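Local atomic coordinates of protein GH61E (Thielavia terrestris, PDB entry 3EJA), a protein that probably cleaves cellulose and related polysaccharides oxidatively at their glycosidic bonds, as a copper-dependent lytic polysaccharide monooxygenase. Residues A[1-5]-A[135-139]; A[51-55]-A[122-126]; A[92-96]-A[169-175]. All blocks are in the same frame, centred on the assembly; numbering follows the deposited sequence.

Interaction 1. Residues A[1-5]-A[135-139]; sequences HYTWP and RAEQI. With MG (magnesium ion), chain F.
W4 spreads the face of its indole over the methyl group of A136, the strands facing each other across the core nearly antiparallel, at 161°. A136 CB stands 3.9 Å from the centroid of the five-membered ring, a CH-pi contact over the face, 18° off the ring normal. Alanine suits this place because a single methyl lets the broad ring come down close to the strand. The far end of the indole reaches Q138, with W4 CZ2 4.0 Å from Q138 CB. Q138 is bent at chi2, which carries its amide past the indole to Y2. There Y2 OH donates to Q138 OE1 over 2.6 Å; the oxygen lies near the plane of the phenol at its edge, whereas the hydroxyl stands above the carbonyl plane. The same hydroxyl is hydrogen-bonded to H68 N, so this buried group has two partners. Next to Y2, H1 N and H1 ND1 hold magnesium at 2.1 and 2.2 Å where the enzyme probably carries its copper, with Y153 in its site. With H68 NE2 on the same ion they make up the histidine brace of lytic polysaccharide monooxygenases, set on the beta sandwich whose sheets W4 and A136 join.

Interaction 2. Residues A[51-55]-A[122-126]; sequences NTTAG and PIPPC. With NAG (2-acetamido-2-deoxy-beta-D-glucopyranose), chain E.
This is a partly buried loop contact at one end of the beta sandwich, where the chain leaving strand 50-53 meets the proline-rich loop that follows strand 118-122. Its one direct hydrogen bond runs from G55 N to I123 O over 2.8 Å, with the donor above the carbonyl plane and a bent N-H...O angle of 132°. Glycine fits at G55 because its phi of 98° would jam a side chain against the preceding carbonyl, and a CB would also crowd P125. Beside it the methyl of A54 sits among backbone oxygens, 3.5 Å from P124 O and 3.6 Å from P125 O. I123 contributes the largest apolar surface: its CG2 approaches A54 CA at 4.1 Å, while CG1 lies 4.4 Å from T52 CG2. The branched isoleucine thus packs against 52-54, and V58 and L159 lie against it as well. T52 turns its hydroxyl to S56. P124 and P125, lacking N-H groups, suit this irregular segment, which C126 ties to C208 by a disulfide. At the other end N51 carries a sugar, its ND2 bonded to NAG C1, the linkage of an N-glycosylation site (Asn-Thr-Thr) on the outer edge of the sandwich.

Interaction 3. Residues A[92-96]-A[169-175]; sequences GAVWF and PPNKVAF
F175 points the edge of its ring at the face of W95 in a T-shaped stack, the phenyl and the five-membered ring of the indole having centroids 5.4 Å apart and planes at 73°. F175 CD2 comes 3.8 Å from W95 CG, and W95 NE1 is spent on G90 O. F96 is met quite differently: P169 lies over its ring, with P169 CG 3.4 Å from the centroid and only 6° off the normal, a CH-pi contact for which the flat phenyl and the compact pyrrolidine are well matched. A chi1 of 57° carries the phenyl there, placing CG between the backbone N and the carbonyl carbon. A leucine in place of F96 has no flat face, and P169 would probably be left without its CH-pi partner. K172 lays its aliphatic chain along 93-96, CD 3.6 Å from V94 O, then bends back at chi3 and chi4 to bring NZ to P169 O and to a salt bridge with E168. W95 N donates to V173 O at 2.9 Å and V173 N to W95 O at 2.8 Å. With V94 and W95 both facing V173, this antiparallel bridge forms a classic beta bulge.

In the fold
Interactions 1, 2 and 3 lie about 18 to 21 Å apart between centres, all within the AA9 range. Interaction 1 joins strand 3-7 of the three-stranded sheet to strand 130-140 of the five-stranded one, across the sandwich core. Interaction 2 ties the end of edge strand 50-53 to the loop after strand 118-122, and interaction 3 packs the approach to edge strand 96-100 against the loop after strand 151-162. Along the chain, interaction 2 is nested within interaction 1, while interaction 3 crosses both. Interactions 1 and 3 touch through R135, whose CB lies 3.6 Å from W95 CZ3. Strand 130-140 serves both contacts, A136 and Q138 towards the N-terminal strand and R135 towards interaction 3.

Interaction 1. Residues A[1-5]-A[135-139]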
ATOM      1  N   HIS A   1      -6.960  -7.820 -11.547  1.00 18.70           N
ATOM      2  CA  HIS A   1      -7.615  -6.511 -11.829  1.00 18.21           C
ATOM      3  C   HIS A   1      -8.601  -6.144 -10.744  1.00 17.32           C
ATOM      4  O   HIS A   1      -9.715  -6.679 -10.658  1.00 16.87           O
ATOM      5  CB  HIS A   1      -8.240  -6.503 -13.224  1.00 18.92           C
ATOM      6  CG  HIS A   1      -7.242  -6.227 -14.309  1.00 21.03           C
ATOM      7  ND1 HIS A   1      -6.105  -6.990 -14.481  1.00 23.62           N
ATOM      8  CD2 HIS A   1      -7.190  -5.256 -15.251  1.00 22.28           C
ATOM      9  CE1 HIS A   1      -5.403  -6.509 -15.495  1.00 23.06           C
ATOM     10  NE2 HIS A   1      -6.040  -5.458 -15.978  1.00 23.36           N
ATOM     11  N   TYR A   2      -8.146  -5.252  -9.874  1.00 15.92           N
ATOM     12  CA  TYR A   2      -8.956  -4.784  -8.761  1.00 14.76           C
ATOM     13  C   TYR A   2      -8.510  -3.403  -8.336  1.00 14.25           C
ATOM     14  O   TYR A   2      -7.341  -3.036  -8.482  1.00 14.25           O
ATOM     15  CB  TYR A   2      -8.920  -5.755  -7.564  1.00 14.31           C
ATOM     16  CG  TYR A   2      -7.688  -6.647  -7.486  1.00 14.27           C
ATOM     17  CD1 TYR A   2      -7.661  -7.886  -8.144  1.00 13.19           C
ATOM     18  CD2 TYR A   2      -6.563  -6.262  -6.756  1.00 13.27           C
ATOM     19  CE1 TYR A   2      -6.541  -8.717  -8.087  1.00 13.60           C
ATOM     20  CE2 TYR A   2      -5.430  -7.095  -6.687  1.00 13.22           C
ATOM     21  CZ  TYR A   2      -5.437  -8.319  -7.358  1.00 13.33           C
ATOM     22  OH  TYR A   2      -4.344  -9.153  -7.307  1.00 14.43           O
ATOM     23  N   THR A   3      -9.464  -2.646  -7.813  1.00 13.48           N
ATOM     24  CA  THR A   3      -9.185  -1.347  -7.236  1.00 12.54           C
ATOM     25  C   THR A   3      -9.080  -1.490  -5.718  1.00 12.32           C
ATOM     26  O   THR A   3      -9.466  -2.525  -5.146  1.00 11.59           O
ATOM     27  CB  THR A   3     -10.313  -0.342  -7.581  1.00 12.25           C
ATOM     28  OG1 THR A   3     -11.564  -0.877  -7.143  1.00 11.12           O
ATOM     29  CG2 THR A   3     -10.377  -0.095  -9.087  1.00 11.43           C
ATOM     30  N   TRP A   4      -8.562  -0.449  -5.071  1.00 11.94           N
ATOM     31  CA  TRP A   4      -8.633  -0.304  -3.616  1.00 12.05           C
ATOM     32  C   TRP A   4      -9.474   0.966  -3.327  1.00 12.35           C
ATOM     33  O   TRP A   4      -8.916   2.018  -2.998  1.00 11.99           O
ATOM     34  CB  TRP A   4      -7.226  -0.122  -3.037  1.00 12.15           C
ATOM     35  CG  TRP A   4      -6.337  -1.338  -2.970  1.00 11.99           C
ATOM     36  CD1 TRP A   4      -5.338  -1.671  -3.842  1.00 12.26           C
ATOM     37  CD2 TRP A   4      -6.326  -2.344  -1.944  1.00 12.24           C
ATOM     38  NE1 TRP A   4      -4.718  -2.831  -3.434  1.00 12.47           N
ATOM     39  CE2 TRP A   4      -5.298  -3.261  -2.269  1.00 12.23           C
ATOM     40  CE3 TRP A   4      -7.087  -2.562  -0.785  1.00 11.59           C
ATOM     41  CZ2 TRP A   4      -5.010  -4.383  -1.477  1.00 12.08           C
ATOM     42  CZ3 TRP A   4      -6.799  -3.675   0.008  1.00 12.23           C
ATOM     43  CH2 TRP A   4      -5.771  -4.575  -0.349  1.00 12.68           C
ATOM     44  N   PRO A   5     -10.815   0.881  -3.499  1.00 12.47           N
ATOM     45  CA  PRO A   5     -11.626   2.109  -3.590  1.00 12.71           C
ATOM     46  C   PRO A   5     -12.120   2.736  -2.269  1.00 13.15           C
ATOM     47  O   PRO A   5     -12.529   3.901  -2.272  1.00 13.21           O
ATOM     48  CB  PRO A   5     -12.825   1.657  -4.425  1.00 12.81           C
ATOM     49  CG  PRO A   5     -13.030   0.202  -4.021  1.00 12.32           C
ATOM     50  CD  PRO A   5     -11.637  -0.336  -3.672  1.00 12.46           C
ATOM     51  N   ARG A 135      -1.208   4.249   2.206  1.00 10.24           N
ATOM     52  CA  ARG A 135      -1.042   3.649   0.890  1.00  9.86           C
ATOM     53  C   ARG A 135      -1.341   2.154   0.938  1.00  9.93           C
ATOM     54  O   ARG A 135      -0.731   1.425   1.735  1.00 10.04           O
ATOM     55  CB  ARG A 135       0.384   3.909   0.384  1.00  9.85           C
ATOM     56  CG  ARG A 135       0.738   3.258  -0.947  1.00  9.10           C
ATOM     57  CD  ARG A 135       2.205   3.536  -1.302  1.00  9.90           C
ATOM     58  NE  ARG A 135       2.581   2.919  -2.579  1.00  9.62           N
ATOM     59  CZ  ARG A 135       3.042   1.674  -2.701  1.00 10.14           C
ATOM     60  NH1 ARG A 135       3.211   0.909  -1.628  1.00  9.15           N
ATOM     61  NH2 ARG A 135       3.347   1.192  -3.898  1.00  8.91           N
ATOM     62  N   ALA A 136      -2.278   1.717   0.091  1.00  9.72           N
ATOM     63  CA  ALA A 136      -2.617   0.293  -0.072  1.00 10.06           C
ATOM     64  C   ALA A 136      -1.906  -0.232  -1.294  1.00 10.11           C
ATOM     65  O   ALA A 136      -1.848   0.447  -2.323  1.00  9.69           O
ATOM     66  CB  ALA A 136      -4.125   0.098  -0.235  1.00  9.77           C
ATOM     67  N   GLU A 137      -1.348  -1.435  -1.174  1.00 10.12           N
ATOM     68  CA  GLU A 137      -0.663  -2.067  -2.275  1.00 10.48           C
ATOM     69  C   GLU A 137      -0.904  -3.574  -2.295  1.00 10.35           C
ATOM     70  O   GLU A 137      -0.847  -4.217  -1.251  1.00 10.31           O
ATOM     71  CB  GLU A 137       0.832  -1.784  -2.132  1.00 10.98           C
ATOM     72  CG  GLU A 137       1.749  -2.593  -3.012  1.00 12.30           C
ATOM     73  CD  GLU A 137       3.190  -2.327  -2.665  1.00 14.50           C
ATOM     74  OE1 GLU A 137       3.784  -1.456  -3.309  1.00 16.76           O
ATOM     75  OE2 GLU A 137       3.714  -2.947  -1.720  1.00 16.06           O
ATOM     76  N   GLN A 138      -1.168  -4.124  -3.478  1.00 10.12           N
ATOM     77  CA  GLN A 138      -1.013  -5.566  -3.699  1.00 10.21           C
ATOM     78  C   GLN A 138      -0.184  -5.746  -4.961  1.00 10.16           C
ATOM     79  O   GLN A 138      -0.374  -5.025  -5.937  1.00 10.18           O
ATOM     80  CB  GLN A 138      -2.352  -6.301  -3.804  1.00  9.72           C
ATOM     81  CG  GLN A 138      -2.242  -7.827  -3.554  1.00  9.85           C
ATOM     82  CD  GLN A 138      -2.123  -8.657  -4.823  1.00  8.54           C
ATOM     83  OE1 GLN A 138      -2.418  -8.184  -5.928  1.00  9.01           O
ATOM     84  NE2 GLN A 138      -1.723  -9.932  -4.662  1.00  9.80           N
ATOM     85  N   ILE A 139       0.763  -6.681  -4.907  1.00 10.01           N
ATOM     86  CA  ILE A 139       1.664  -6.928  -6.028  1.00  9.66           C
ATOM     87  C   ILE A 139       1.352  -8.284  -6.652  1.00  9.79           C
ATOM     88  O   ILE A 139       1.699  -9.324  -6.089  1.00 10.27           O
ATOM     89  CB  ILE A 139       3.161  -6.862  -5.588  1.00  9.76           C
ATOM     90  CG1 ILE A 139       3.411  -5.641  -4.688  1.00  9.18           C
ATOM     91  CG2 ILE A 139       4.079  -6.869  -6.816  1.00  9.18           C
ATOM     92  CD1 ILE A 139       4.807  -5.585  -4.054  1.00  9.63           C
TER
HETATM   93 MG    MG F 701      -5.632  -8.548 -13.015  1.00 10.79          MG
HETATM   94  O   HOH W   1      -6.898  -9.980 -14.084  1.00 28.77           O

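Interaction 2. Residues A[51-55]-A[122-126]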
ATOM      1  N   ASN A  51     -11.423   9.825  10.121  1.00 21.25           N
ATOM      2  CA  ASN A  51     -10.948   9.969  11.496  1.00 22.50           C
ATOM      3  C   ASN A  51     -10.710   8.608  12.127  1.00 22.12           C
ATOM      4  O   ASN A  51     -11.572   7.729  12.070  1.00 21.82           O
ATOM      5  CB  ASN A  51     -11.952  10.747  12.352  1.00 23.29           C
ATOM      6  CG  ASN A  51     -12.154  12.177  11.880  1.00 26.81           C
ATOM      7  OD1 ASN A  51     -11.370  12.708  11.082  1.00 27.69           O
ATOM      8  ND2 ASN A  51     -13.219  12.812  12.383  1.00 32.08           N
ATOM      9  N   THR A  52      -9.538   8.443  12.727  1.00 22.01           N
ATOM     10  CA  THR A  52      -9.198   7.210  13.421  1.00 22.03           C
ATOM     11  C   THR A  52      -8.183   7.498  14.529  1.00 22.19           C
ATOM     12  O   THR A  52      -7.556   8.554  14.540  1.00 22.30           O
ATOM     13  CB  THR A  52      -8.690   6.120  12.435  1.00 22.09           C
ATOM     14  OG1 THR A  52      -8.826   4.823  13.034  1.00 21.91           O
ATOM     15  CG2 THR A  52      -7.231   6.374  12.011  1.00 21.31           C
ATOM     16  N   THR A  53      -8.039   6.576  15.470  1.00 22.41           N
ATOM     17  CA  THR A  53      -7.089   6.767  16.560  1.00 22.73           C
ATOM     18  C   THR A  53      -5.872   5.884  16.357  1.00 22.67           C
ATOM     19  O   THR A  53      -5.971   4.815  15.749  1.00 22.53           O
ATOM     20  CB  THR A  53      -7.714   6.463  17.944  1.00 23.01           C
ATOM     21  OG1 THR A  53      -8.043   5.067  18.030  1.00 23.49           O
ATOM     22  CG2 THR A  53      -8.970   7.311  18.168  1.00 23.07           C
ATOM     23  N   ALA A  54      -4.727   6.341  16.862  1.00 22.46           N
ATOM     24  CA  ALA A  54      -3.521   5.526  16.877  1.00 22.56           C
ATOM     25  C   ALA A  54      -3.803   4.282  17.719  1.00 22.69           C
ATOM     26  O   ALA A  54      -4.352   4.383  18.818  1.00 22.77           O
ATOM     27  CB  ALA A  54      -2.357   6.311  17.443  1.00 22.47           C
ATOM     28  N   GLY A  55      -3.467   3.114  17.181  1.00 22.48           N
ATOM     29  CA  GLY A  55      -3.749   1.849  17.852  1.00 22.49           C
ATOM     30  C   GLY A  55      -5.010   1.160  17.355  1.00 22.49           C
ATOM     31  O   GLY A  55      -5.259   0.003  17.688  1.00 22.67           O
ATOM     32  N   PRO A 122      -3.369  -2.281  10.847  1.00 18.83           N
ATOM     33  CA  PRO A 122      -3.067  -1.797  12.192  1.00 19.47           C
ATOM     34  C   PRO A 122      -2.423  -0.409  12.137  1.00 19.38           C
ATOM     35  O   PRO A 122      -1.371  -0.229  11.518  1.00 19.92           O
ATOM     36  CB  PRO A 122      -2.074  -2.840  12.722  1.00 19.69           C
ATOM     37  CG  PRO A 122      -1.346  -3.326  11.471  1.00 20.01           C
ATOM     38  CD  PRO A 122      -2.393  -3.292  10.377  1.00 19.51           C
ATOM     39  N   ILE A 123      -3.073   0.573  12.748  1.00 19.24           N
ATOM     40  CA  ILE A 123      -2.458   1.886  12.895  1.00 19.16           C
ATOM     41  C   ILE A 123      -1.594   1.828  14.151  1.00 19.58           C
ATOM     42  O   ILE A 123      -2.128   1.613  15.247  1.00 19.25           O
ATOM     43  CB  ILE A 123      -3.511   3.027  12.992  1.00 18.91           C
ATOM     44  CG1 ILE A 123      -4.538   2.937  11.853  1.00 18.62           C
ATOM     45  CG2 ILE A 123      -2.828   4.394  13.034  1.00 18.84           C
ATOM     46  CD1 ILE A 123      -3.963   3.080  10.420  1.00 18.19           C
ATOM     47  N   PRO A 124      -0.260   2.001  14.000  1.00 19.84           N
ATOM     48  CA  PRO A 124       0.630   1.865  15.159  1.00 20.12           C
ATOM     49  C   PRO A 124       0.227   2.831  16.277  1.00 20.55           C
ATOM     50  O   PRO A 124      -0.132   3.975  15.995  1.00 20.30           O
ATOM     51  CB  PRO A 124       2.012   2.215  14.591  1.00 20.13           C
ATOM     52  CG  PRO A 124       1.907   1.945  13.134  1.00 19.59           C
ATOM     53  CD  PRO A 124       0.492   2.319  12.770  1.00 19.80           C
ATOM     54  N   PRO A 125       0.239   2.356  17.540  1.00 21.12           N
ATOM     55  CA  PRO A 125      -0.167   3.193  18.672  1.00 21.44           C
ATOM     56  C   PRO A 125       0.815   4.333  19.009  1.00 21.77           C
ATOM     57  O   PRO A 125       0.400   5.365  19.548  1.00 21.91           O
ATOM     58  CB  PRO A 125      -0.256   2.190  19.830  1.00 21.59           C
ATOM     59  CG  PRO A 125       0.673   1.097  19.465  1.00 21.49           C
ATOM     60  CD  PRO A 125       0.598   0.989  17.964  1.00 21.15           C
ATOM     61  N   CYS A 126       2.089   4.154  18.674  1.00 21.80           N
ATOM     62  CA  CYS A 126       3.148   5.049  19.150  1.00 21.98           C
ATOM     63  C   CYS A 126       3.497   6.213  18.214  1.00 21.80           C
ATOM     64  O   CYS A 126       4.263   7.098  18.595  1.00 21.59           O
ATOM     65  CB  CYS A 126       4.412   4.243  19.463  1.00 22.26           C
ATOM     66  SG  CYS A 126       5.162   3.517  17.999  1.00 22.88           S
TER
HETATM   67  C1  NAG E 601     -13.298  14.186  11.953  1.00 31.11           C
HETATM   68  C2  NAG E 601     -14.777  14.520  12.154  1.00 31.86           C
HETATM   69  C3  NAG E 601     -15.061  16.007  11.949  1.00 31.44           C
HETATM   70  C4  NAG E 601     -14.055  16.874  12.705  1.00 31.05           C
HETATM   71  C5  NAG E 601     -12.632  16.411  12.365  1.00 31.46           C
HETATM   72  C6  NAG E 601     -11.522  17.246  13.010  1.00 31.92           C
HETATM   73  C7  NAG E 601     -16.297  12.691  11.660  1.00 33.53           C
HETATM   74  C8  NAG E 601     -17.017  11.918  10.591  1.00 33.50           C
HETATM   75  N2  NAG E 601     -15.594  13.738  11.244  1.00 32.30           N
HETATM   76  O3  NAG E 601     -16.376  16.289  12.373  1.00 32.02           O
HETATM   77  O4  NAG E 601     -14.255  18.217  12.328  1.00 29.74           O
HETATM   78  O5  NAG E 601     -12.502  15.051  12.743  1.00 30.76           O
HETATM   79  O6  NAG E 601     -10.321  17.071  12.281  1.00 33.19           O
HETATM   80  O7  NAG E 601     -16.366  12.357  12.844  1.00 33.45           O

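Interaction 3. Residues A[92-96]-A[169-175]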
ATOM      1  N   GLY A  92       9.247  12.840  -1.500  1.00 11.19           N
ATOM      2  CA  GLY A  92      10.457  12.562  -0.719  1.00 11.25           C
ATOM      3  C   GLY A  92      10.370  11.318   0.154  1.00 11.45           C
ATOM      4  O   GLY A  92       9.387  10.572   0.109  1.00 10.86           O
ATOM      5  N   ALA A  93      11.411  11.097   0.957  1.00 11.51           N
ATOM      6  CA  ALA A  93      11.496   9.883   1.770  1.00 11.67           C
ATOM      7  C   ALA A  93      10.675  10.032   3.049  1.00 11.76           C
ATOM      8  O   ALA A  93      11.215  10.301   4.123  1.00 12.40           O
ATOM      9  CB  ALA A  93      12.955   9.540   2.075  1.00 11.77           C
ATOM     10  N   VAL A  94       9.359   9.871   2.923  1.00 11.24           N
ATOM     11  CA  VAL A  94       8.437  10.103   4.037  1.00 10.98           C
ATOM     12  C   VAL A  94       7.565   8.883   4.373  1.00 10.97           C
ATOM     13  O   VAL A  94       6.754   8.931   5.303  1.00 10.94           O
ATOM     14  CB  VAL A  94       7.518  11.335   3.771  1.00 10.84           C
ATOM     15  CG1 VAL A  94       8.340  12.612   3.640  1.00 11.17           C
ATOM     16  CG2 VAL A  94       6.645  11.115   2.515  1.00 11.05           C
ATOM     17  N   TRP A  95       7.720   7.797   3.614  1.00 10.70           N
ATOM     18  CA  TRP A  95       6.843   6.629   3.778  1.00 10.56           C
ATOM     19  C   TRP A  95       7.453   5.559   4.678  1.00 10.80           C
ATOM     20  O   TRP A  95       8.619   5.191   4.501  1.00 11.02           O
ATOM     21  CB  TRP A  95       6.493   6.027   2.414  1.00 10.24           C
ATOM     22  CG  TRP A  95       5.695   6.964   1.563  1.00 10.38           C
ATOM     23  CD1 TRP A  95       6.186   7.896   0.696  1.00 10.03           C
ATOM     24  CD2 TRP A  95       4.266   7.071   1.506  1.00 10.22           C
ATOM     25  NE1 TRP A  95       5.155   8.573   0.095  1.00 10.64           N
ATOM     26  CE2 TRP A  95       3.964   8.084   0.569  1.00 10.58           C
ATOM     27  CE3 TRP A  95       3.211   6.404   2.152  1.00 10.28           C
ATOM     28  CZ2 TRP A  95       2.649   8.457   0.257  1.00 10.57           C
ATOM     29  CZ3 TRP A  95       1.901   6.774   1.842  1.00 10.27           C
ATOM     30  CH2 TRP A  95       1.633   7.794   0.900  1.00 10.23           C
ATOM     31  N   PHE A  96       6.662   5.064   5.636  1.00 10.65           N
ATOM     32  CA  PHE A  96       7.067   3.909   6.442  1.00 10.84           C
ATOM     33  C   PHE A  96       6.054   2.766   6.302  1.00 10.62           C
ATOM     34  O   PHE A  96       4.855   3.009   6.158  1.00 10.11           O
ATOM     35  CB  PHE A  96       7.317   4.293   7.912  1.00 11.39           C
ATOM     36  CG  PHE A  96       6.135   4.944   8.599  1.00 11.90           C
ATOM     37  CD1 PHE A  96       5.892   6.308   8.457  1.00 12.81           C
ATOM     38  CD2 PHE A  96       5.285   4.194   9.415  1.00 12.80           C
ATOM     39  CE1 PHE A  96       4.805   6.918   9.093  1.00 13.25           C
ATOM     40  CE2 PHE A  96       4.201   4.794  10.068  1.00 13.15           C
ATOM     41  CZ  PHE A  96       3.961   6.164   9.905  1.00 12.94           C
ATOM     42  N   PRO A 169       9.119   6.814  12.956  1.00 22.05           N
ATOM     43  CA  PRO A 169       9.629   5.655  12.223  1.00 21.60           C
ATOM     44  C   PRO A 169      10.942   5.979  11.490  1.00 21.43           C
ATOM     45  O   PRO A 169      11.015   6.990  10.786  1.00 21.29           O
ATOM     46  CB  PRO A 169       8.494   5.330  11.235  1.00 21.59           C
ATOM     47  CG  PRO A 169       7.268   5.949  11.841  1.00 21.53           C
ATOM     48  CD  PRO A 169       7.767   7.200  12.508  1.00 22.05           C
ATOM     49  N   PRO A 170      11.981   5.144  11.685  1.00 21.34           N
ATOM     50  CA  PRO A 170      13.279   5.353  11.044  1.00 21.31           C
ATOM     51  C   PRO A 170      13.309   4.835   9.607  1.00 21.13           C
ATOM     52  O   PRO A 170      12.406   4.099   9.201  1.00 20.96           O
ATOM     53  CB  PRO A 170      14.224   4.529  11.917  1.00 21.37           C
ATOM     54  CG  PRO A 170      13.390   3.413  12.410  1.00 21.52           C
ATOM     55  CD  PRO A 170      11.984   3.943  12.545  1.00 21.37           C
ATOM     56  N   ASN A 171      14.340   5.235   8.858  1.00 20.44           N
ATOM     57  CA  ASN A 171      14.570   4.749   7.481  1.00 20.24           C
ATOM     58  C   ASN A 171      13.365   4.867   6.526  1.00 19.07           C
ATOM     59  O   ASN A 171      13.100   3.954   5.732  1.00 19.25           O
ATOM     60  CB  ASN A 171      15.060   3.295   7.472  1.00 20.76           C
ATOM     61  CG  ASN A 171      16.047   2.989   8.584  1.00 22.82           C
ATOM     62  OD1 ASN A 171      17.127   3.592   8.669  1.00 24.11           O
ATOM     63  ND2 ASN A 171      15.694   2.023   9.429  1.00 23.99           N
ATOM     64  N   LYS A 172      12.651   5.986   6.593  1.00 17.47           N
ATOM     65  CA  LYS A 172      11.530   6.240   5.685  1.00 15.83           C
ATOM     66  C   LYS A 172      11.985   6.226   4.217  1.00 14.54           C
ATOM     67  O   LYS A 172      13.153   6.512   3.938  1.00 13.97           O
ATOM     68  CB  LYS A 172      10.827   7.540   6.070  1.00 15.78           C
ATOM     69  CG  LYS A 172      10.205   7.449   7.473  1.00 15.96           C
ATOM     70  CD  LYS A 172       9.366   8.656   7.826  1.00 17.05           C
ATOM     71  CE  LYS A 172      10.213   9.876   8.100  1.00 19.08           C
ATOM     72  NZ  LYS A 172      10.969   9.720   9.386  1.00 20.72           N
ATOM     73  N   VAL A 173      11.081   5.850   3.307  1.00 13.17           N
ATOM     74  CA  VAL A 173      11.409   5.674   1.875  1.00 11.77           C
ATOM     75  C   VAL A 173      10.534   6.546   0.966  1.00 11.27           C
ATOM     76  O   VAL A 173       9.504   7.067   1.395  1.00 10.87           O
ATOM     77  CB  VAL A 173      11.305   4.185   1.424  1.00 11.64           C
ATOM     78  CG1 VAL A 173      12.264   3.310   2.216  1.00 11.69           C
ATOM     79  CG2 VAL A 173       9.862   3.667   1.526  1.00 11.38           C
ATOM     80  N   ALA A 174      10.959   6.699  -0.286  1.00 10.77           N
ATOM     81  CA  ALA A 174      10.215   7.473  -1.278  1.00 10.63           C
ATOM     82  C   ALA A 174       9.526   6.567  -2.311  1.00 10.41           C
ATOM     83  O   ALA A 174       9.999   5.465  -2.578  1.00 10.35           O
ATOM     84  CB  ALA A 174      11.163   8.447  -1.968  1.00 10.15           C
ATOM     85  N   PHE A 175       8.412   7.035  -2.872  1.00 10.36           N
ATOM     86  CA  PHE A 175       7.756   6.368  -4.008  1.00 10.47           C
ATOM     87  C   PHE A 175       7.518   7.393  -5.112  1.00 10.41           C
ATOM     88  O   PHE A 175       6.717   8.311  -4.918  1.00  9.97           O
ATOM     89  CB  PHE A 175       6.401   5.779  -3.595  1.00 11.01           C
ATOM     90  CG  PHE A 175       6.498   4.559  -2.733  1.00 11.76           C
ATOM     91  CD1 PHE A 175       6.857   3.329  -3.285  1.00 13.03           C
ATOM     92  CD2 PHE A 175       6.191   4.628  -1.371  1.00 12.82           C
ATOM     93  CE1 PHE A 175       6.931   2.185  -2.481  1.00 13.67           C
ATOM     94  CE2 PHE A 175       6.259   3.492  -0.571  1.00 13.27           C
ATOM     95  CZ  PHE A 175       6.632   2.271  -1.124  1.00 13.26           C
TER
HETATM   96  O   HOH W   2       7.891   9.877  -2.028  1.00  8.62           O